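Methylated RNA-binding protein 1 (Saccharomyces cerevisiae S288c, PDB 4RCM) binds N6-methyladenosine-containing RNA through its YTH domain and regulates phosphate metabolism by lowering the stability of PHO4 mRNA. Local coordinates at residues N15-V20 with T136-Y141; W106-D111 with S146-F151. All coordinates share one frame; numbering follows the deposited sequence.

Contact 1. Residues N15-V20 with T136-Y141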
loop_
_atom_site.group_PDB
_atom_site.type_symbol
_atom_site.label_atom_id
_atom_site.label_comp_id
_atom_site.label_asym_id
_atom_site.label_seq_id
_atom_site.Cartn_x
_atom_site.Cartn_y
_atom_site.Cartn_z
ATOM N N ASN A 15 -14.885 6.839 6.180
ATOM C CA ASN A 15 -15.285 5.973 5.080
ATOM C C ASN A 15 -14.155 5.657 4.101
ATOM O O ASN A 15 -14.371 4.954 3.134
ATOM C CB ASN A 15 -16.491 6.552 4.352
ATOM C CG ASN A 15 -17.727 6.659 5.230
ATOM O OD1 ASN A 15 -17.992 5.804 6.034
ATOM N ND2 ASN A 15 -18.524 7.693 5.013
ATOM N N SER A 16 -12.952 6.185 4.340
ATOM C CA SER A 16 -11.755 5.740 3.608
ATOM C C SER A 16 -11.423 4.288 3.936
ATOM O O SER A 16 -11.843 3.806 4.971
ATOM C CB SER A 16 -10.541 6.587 3.947
ATOM O OG SER A 16 -10.748 7.906 3.510
ATOM N N ARG A 17 -10.644 3.630 3.058
ATOM C CA ARG A 17 -10.422 2.189 3.105
ATOM C C ARG A 17 -8.949 1.870 2.958
ATOM O O ARG A 17 -8.244 2.611 2.294
ATOM C CB ARG A 17 -11.318 1.507 2.056
ATOM C CG ARG A 17 -12.777 1.555 2.514
ATOM C CD ARG A 17 -13.758 0.965 1.527
ATOM N NE ARG A 17 -13.691 -0.479 1.543
ATOM C CZ ARG A 17 -14.449 -1.276 0.787
ATOM N NH1 ARG A 17 -15.340 -0.750 -0.026
ATOM N NH2 ARG A 17 -14.317 -2.596 0.873
ATOM N N PHE A 18 -8.492 0.842 3.689
ATOM C CA PHE A 18 -7.071 0.455 3.763
ATOM C C PHE A 18 -6.915 -1.001 3.362
ATOM O O PHE A 18 -7.599 -1.870 3.912
ATOM C CB PHE A 18 -6.545 0.592 5.190
ATOM C CG PHE A 18 -6.572 1.989 5.715
ATOM C CD1 PHE A 18 -5.505 2.829 5.517
ATOM C CD2 PHE A 18 -7.675 2.457 6.428
ATOM C CE1 PHE A 18 -5.545 4.126 5.969
ATOM C CE2 PHE A 18 -7.702 3.752 6.915
ATOM C CZ PHE A 18 -6.619 4.588 6.707
ATOM N N PHE A 19 -5.956 -1.274 2.479
ATOM C CA PHE A 19 -5.619 -2.640 2.077
ATOM C C PHE A 19 -4.141 -2.842 2.101
ATOM O O PHE A 19 -3.378 -1.901 1.846
ATOM C CB PHE A 19 -6.069 -2.918 0.658
ATOM C CG PHE A 19 -7.523 -2.725 0.450
ATOM C CD1 PHE A 19 -8.012 -1.481 0.098
ATOM C CD2 PHE A 19 -8.402 -3.777 0.607
ATOM C CE1 PHE A 19 -9.362 -1.266 -0.083
ATOM C CE2 PHE A 19 -9.748 -3.587 0.403
ATOM C CZ PHE A 19 -10.232 -2.337 0.057
ATOM N N VAL A 20 -3.727 -4.074 2.371
ATOM C CA VAL A 20 -2.320 -4.448 2.255
ATOM C C VAL A 20 -2.036 -4.826 0.801
ATOM O O VAL A 20 -2.889 -5.419 0.152
ATOM C CB VAL A 20 -1.932 -5.615 3.194
ATOM C CG1 VAL A 20 -0.612 -6.254 2.799
ATOM C CG2 VAL A 20 -1.843 -5.109 4.613
ATOM N N THR A 136 -4.124 -7.741 -0.938
ATOM C CA THR A 136 -5.405 -7.008 -0.843
ATOM C C THR A 136 -6.299 -7.284 0.351
ATOM O O THR A 136 -7.493 -6.968 0.332
ATOM C CB THR A 136 -6.213 -7.042 -2.173
ATOM O OG1 THR A 136 -6.907 -8.285 -2.344
ATOM C CG2 THR A 136 -5.254 -6.800 -3.326
ATOM N N GLN A 137 -5.703 -7.786 1.434
ATOM C CA GLN A 137 -6.399 -7.947 2.684
ATOM C C GLN A 137 -6.863 -6.573 3.156
ATOM O O GLN A 137 -6.021 -5.655 3.286
ATOM C CB GLN A 137 -5.418 -8.537 3.732
ATOM C CG GLN A 137 -5.881 -8.462 5.162
ATOM C CD GLN A 137 -7.164 -9.231 5.409
ATOM O OE1 GLN A 137 -8.150 -8.674 5.926
ATOM N NE2 GLN A 137 -7.157 -10.510 5.062
ATOM N N GLU A 138 -8.158 -6.430 3.419
ATOM C CA GLU A 138 -8.674 -5.138 3.959
ATOM C C GLU A 138 -8.373 -4.933 5.424
ATOM O O GLU A 138 -8.492 -5.858 6.245
ATOM C CB GLU A 138 -10.160 -4.950 3.753
ATOM C CG GLU A 138 -10.647 -3.587 4.255
ATOM C CD GLU A 138 -11.936 -3.113 3.634
ATOM O OE1 GLU A 138 -12.583 -3.863 2.896
ATOM O OE2 GLU A 138 -12.298 -1.949 3.867
ATOM N N ILE A 139 -8.030 -3.692 5.754
ATOM C CA ILE A 139 -7.646 -3.315 7.094
ATOM C C ILE A 139 -8.663 -2.261 7.644
ATOM O O ILE A 139 -8.828 -1.179 7.069
ATOM C CB ILE A 139 -6.236 -2.706 7.135
ATOM C CG1 ILE A 139 -5.160 -3.653 6.532
ATOM C CG2 ILE A 139 -5.888 -2.291 8.549
ATOM C CD1 ILE A 139 -4.881 -4.936 7.297
ATOM N N PRO A 140 -9.343 -2.581 8.752
ATOM C CA PRO A 140 -10.362 -1.641 9.288
ATOM C C PRO A 140 -9.838 -0.205 9.451
ATOM O O PRO A 140 -8.718 -0.013 9.857
ATOM C CB PRO A 140 -10.671 -2.204 10.691
ATOM C CG PRO A 140 -10.184 -3.610 10.689
ATOM C CD PRO A 140 -8.983 -3.614 9.747
ATOM N N TYR A 141 -10.695 0.786 9.219
ATOM C CA TYR A 141 -10.289 2.184 9.250
ATOM C C TYR A 141 -9.433 2.562 10.455
ATOM O O TYR A 141 -8.287 3.061 10.314
ATOM C CB TYR A 141 -11.558 3.039 9.206
ATOM C CG TYR A 141 -11.314 4.499 9.196
ATOM C CD1 TYR A 141 -10.946 5.179 8.028
ATOM C CD2 TYR A 141 -11.464 5.229 10.363
ATOM C CE1 TYR A 141 -10.733 6.568 8.046
ATOM C CE2 TYR A 141 -11.270 6.599 10.392
ATOM C CZ TYR A 141 -10.906 7.275 9.250
ATOM O OH TYR A 141 -10.679 8.616 9.388
HETATM O O HOH W 1 -10.802 -0.393 4.987
#
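Residues 136-141 run roughly antiparallel to 15-20, and 138-139 form a short, weakly bonded edge strand of the YTH-domain sheet. Val20 makes two backbone bonds. Its N donates to Gln137 O at 2.9 Å, in the carbonyl plane. Val20 O takes a more bent bond from Thr136 N. Farther along, Ile139 N reaches Phe18 O at 2.6 Å. Phe19 and Glu138 form a non-hydrogen-bonded pair. The tight side is apolar. Phe18 CB meets Ile139 CB at 3.8 Å, and Phe18 CE2 reaches Tyr141 CD1 at 3.7 Å. Val20 CG2 touches Ile139 CD1 more loosely.

The polar side is partly exposed. On this other face of the sheet, Phe19 CE2 lies 3.6 Å from Glu138 CB. Glu138 has CG anti to its backbone N (chi1 -177°) and stretches out to Arg17. Arg17 and Glu138 form a salt bridge; the guanidinium grips the carboxylate side-on through NE and NH2, the two planes 20° apart. NH2 of Arg17 meets OE1 of Glu138 at 3.0 Å, on the syn lone pair, and the bond is nearly straight. NE binds OE2 from above the carboxylate plane. A water bridges Glu138 OE2, Phe18 N and Ile139 O. An alanine in place of Arg17 would probably leave the Glu138 carboxylate without this two-point grip and less well fixed.

Strand 17-23 lies between 138-139 and the parallel strand 61-67. Tyr141 OH binds Ile12 O, and the buried Ser16 OG binds Pro13 O. Helix 42-53 packs on Phe19 through Leu48 and Ala51, while Ile122 touches Ile139. Pro140 stands at the N-cap position of helix 141-151.

Contact 2. Residues W106-D111 with S146-F151; sequences WVIVRD and SIINLF
The Phe151 ring has two groups at its edge, near the ring plane: the backbone Arg110 O and CG2 of Ile147 from its own helix. Arg110 O lies 3.5 Å from Phe151 CE1. Ile108 CG2 approaches the ring obliquely, 4.0 Å from Phe151 CD1. The Arg110 guanidinium is turned 77° from the ring, so the two groups do not stack. At its own edge, in plane, it meets Phe151 O.

That meeting is the one hydrogen bond across the contact. Arg110 NH1 donates to Phe151 O at 2.9 Å with an angle of 159° at the hydrogen. The donor sits above the carbonyl plane. Arg110 gets there by a folded path. CG lies in the crowded position between the backbone N and the carbonyl carbon (chi1 55°), and the chain bends again at chi2 and chi3. The fold lays Arg110 CD 3.5 Å from Phe151 CD1. It also brings Arg110 NE back to hydrogen-bond Asp111 O at 2.9 Å. NH1 binds Thr153 O as well, and NH2 forms a salt bridge with Asp155. The buried guanidinium thus ties the strand to the helix end and the residues after it.

Beside this polar grip the contact is aliphatic. Ile108 points toward the helix, and Ile108 CD1 lies 4.0 Å from Phe151 CB. Ile148 CG2 is a looser neighbour of Ile108 CD1.

A classic beta bulge in strand 102-112 sets Val107 and Ile108 opposite the single residue Val76. Helix 141-151 crosses this strand obliquely and also packs on Val76 of strand 72-79 and Phe64 of strand 61-67.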
loop_
_atom_site.group_PDB
_atom_site.type_symbol
_atom_site.label_atom_id
_atom_site.label_comp_id
_atom_site.label_asym_id
_atom_site.label_seq_id
_atom_site.Cartn_x
_atom_site.Cartn_y
_atom_site.Cartn_z
ATOM N N TRP A 106 2.545 7.680 -4.223
ATOM C CA TRP A 106 3.238 7.213 -3.032
ATOM C C TRP A 106 3.258 8.400 -2.094
ATOM O O TRP A 106 3.893 9.408 -2.406
ATOM C CB TRP A 106 4.628 6.713 -3.419
ATOM C CG TRP A 106 4.586 5.303 -3.938
ATOM C CD1 TRP A 106 4.105 4.878 -5.154
ATOM C CD2 TRP A 106 4.884 4.120 -3.199
ATOM N NE1 TRP A 106 4.172 3.517 -5.229
ATOM C CE2 TRP A 106 4.651 3.028 -4.039
ATOM C CE3 TRP A 106 5.355 3.884 -1.916
ATOM C CZ2 TRP A 106 4.875 1.712 -3.640
ATOM C CZ3 TRP A 106 5.580 2.571 -1.530
ATOM C CH2 TRP A 106 5.332 1.506 -2.386
ATOM N N VAL A 107 2.463 8.350 -1.039
ATOM C CA VAL A 107 2.387 9.462 -0.059
ATOM C C VAL A 107 3.498 9.357 0.992
ATOM O O VAL A 107 4.045 10.375 1.407
ATOM C CB VAL A 107 0.989 9.579 0.627
ATOM C CG1 VAL A 107 -0.079 9.979 -0.377
ATOM C CG2 VAL A 107 0.567 8.270 1.295
ATOM N N ILE A 108 3.852 8.123 1.375
ATOM C CA ILE A 108 4.918 7.872 2.369
ATOM C C ILE A 108 5.914 6.806 1.924
ATOM O O ILE A 108 5.541 5.736 1.504
ATOM C CB ILE A 108 4.347 7.441 3.750
ATOM C CG1 ILE A 108 3.508 8.545 4.363
ATOM C CG2 ILE A 108 5.487 7.042 4.744
ATOM C CD1 ILE A 108 2.532 8.054 5.422
ATOM N N VAL A 109 7.225 7.075 2.093
ATOM C CA VAL A 109 8.238 6.127 1.659
ATOM C C VAL A 109 9.251 6.056 2.775
ATOM O O VAL A 109 9.959 7.029 2.988
ATOM C CB VAL A 109 8.948 6.573 0.369
ATOM C CG1 VAL A 109 10.061 5.596 -0.006
ATOM C CG2 VAL A 109 7.952 6.694 -0.761
ATOM N N ARG A 110 9.198 4.960 3.538
ATOM C CA ARG A 110 10.087 4.687 4.643
ATOM C C ARG A 110 9.721 3.306 5.162
ATOM O O ARG A 110 8.608 2.857 5.014
ATOM C CB ARG A 110 9.981 5.704 5.782
ATOM C CG ARG A 110 8.581 5.921 6.384
ATOM C CD ARG A 110 8.219 5.079 7.626
ATOM N NE ARG A 110 9.282 5.002 8.647
ATOM C CZ ARG A 110 9.389 5.752 9.747
ATOM N NH1 ARG A 110 8.536 6.744 10.028
ATOM N NH2 ARG A 110 10.403 5.540 10.550
ATOM N N ASP A 111 10.670 2.633 5.756
ATOM C CA ASP A 111 10.405 1.295 6.329
ATOM C C ASP A 111 9.862 1.397 7.758
ATOM O O ASP A 111 10.241 2.253 8.519
ATOM C CB ASP A 111 11.691 0.455 6.332
ATOM C CG ASP A 111 12.108 -0.010 4.933
ATOM O OD1 ASP A 111 11.360 0.147 3.912
ATOM O OD2 ASP A 111 13.229 -0.558 4.845
ATOM N N SER A 146 -4.156 4.222 12.744
ATOM C CA SER A 146 -3.060 4.104 13.742
ATOM C C SER A 146 -1.747 3.681 13.053
ATOM O O SER A 146 -0.675 4.146 13.431
ATOM C CB SER A 146 -3.441 3.140 14.869
ATOM O OG SER A 146 -3.496 1.816 14.388
ATOM N N ILE A 147 -1.809 2.824 12.027
ATOM C CA ILE A 147 -0.596 2.468 11.292
ATOM C C ILE A 147 -0.039 3.676 10.481
ATOM O O ILE A 147 1.166 3.911 10.465
ATOM C CB ILE A 147 -0.744 1.184 10.454
ATOM C CG1 ILE A 147 -1.075 -0.015 11.356
ATOM C CG2 ILE A 147 0.592 0.834 9.788
ATOM C CD1 ILE A 147 -1.783 -1.149 10.643
ATOM N N ILE A 148 -0.907 4.454 9.833
ATOM C CA ILE A 148 -0.437 5.682 9.156
ATOM C C ILE A 148 0.332 6.543 10.139
ATOM O O ILE A 148 1.383 7.070 9.782
ATOM C CB ILE A 148 -1.585 6.509 8.538
ATOM C CG1 ILE A 148 -2.213 5.734 7.397
ATOM C CG2 ILE A 148 -1.086 7.839 8.018
ATOM C CD1 ILE A 148 -1.290 5.571 6.176
ATOM N N ASN A 149 -0.163 6.646 11.384
ATOM C CA ASN A 149 0.458 7.544 12.363
ATOM C C ASN A 149 1.838 7.088 12.780
ATOM O O ASN A 149 2.738 7.926 13.059
ATOM C CB ASN A 149 -0.434 7.754 13.598
ATOM C CG ASN A 149 -1.622 8.669 13.324
ATOM O OD1 ASN A 149 -1.556 9.597 12.480
ATOM N ND2 ASN A 149 -2.729 8.395 13.991
ATOM N N LEU A 150 2.036 5.772 12.797
ATOM C CA LEU A 150 3.379 5.222 13.028
ATOM C C LEU A 150 4.272 5.540 11.825
ATOM O O LEU A 150 5.424 5.929 11.981
ATOM C CB LEU A 150 3.288 3.715 13.319
ATOM C CG LEU A 150 4.520 2.911 13.662
ATOM C CD1 LEU A 150 5.076 3.265 15.050
ATOM C CD2 LEU A 150 4.225 1.404 13.579
ATOM N N PHE A 151 3.727 5.421 10.620
ATOM C CA PHE A 151 4.506 5.713 9.409
ATOM C C PHE A 151 4.940 7.203 9.358
ATOM O O PHE A 151 6.010 7.511 8.802
ATOM C CB PHE A 151 3.737 5.328 8.115
ATOM C CG PHE A 151 3.997 3.912 7.618
ATOM C CD1 PHE A 151 5.102 3.630 6.774
ATOM C CD2 PHE A 151 3.142 2.871 7.933
ATOM C CE1 PHE A 151 5.354 2.334 6.293
ATOM C CE2 PHE A 151 3.391 1.564 7.478
ATOM C CZ PHE A 151 4.493 1.297 6.638
#

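In the fold
Both contacts belong to the YTH domain and reach the same mixed sheet, but by different means. Contact 1 adds an edge strand through backbone bonds and is only partly buried. Contact 2 lays a helix against strand 102-112 mainly through side chains and is buried. The two are joined in sequence, since strand 138-139 runs into helix 141-151. They also touch, Phe18 CE1 packing on Ile148 CG1 at 4.0 Å. Each uses one arginine: Arg17 pairs with a carboxylate across contact 1, Arg110 with a backbone carbonyl across contact 2. Contact 1 lies nearer the RNA, with Val20 beside the m6A-binding Lys22.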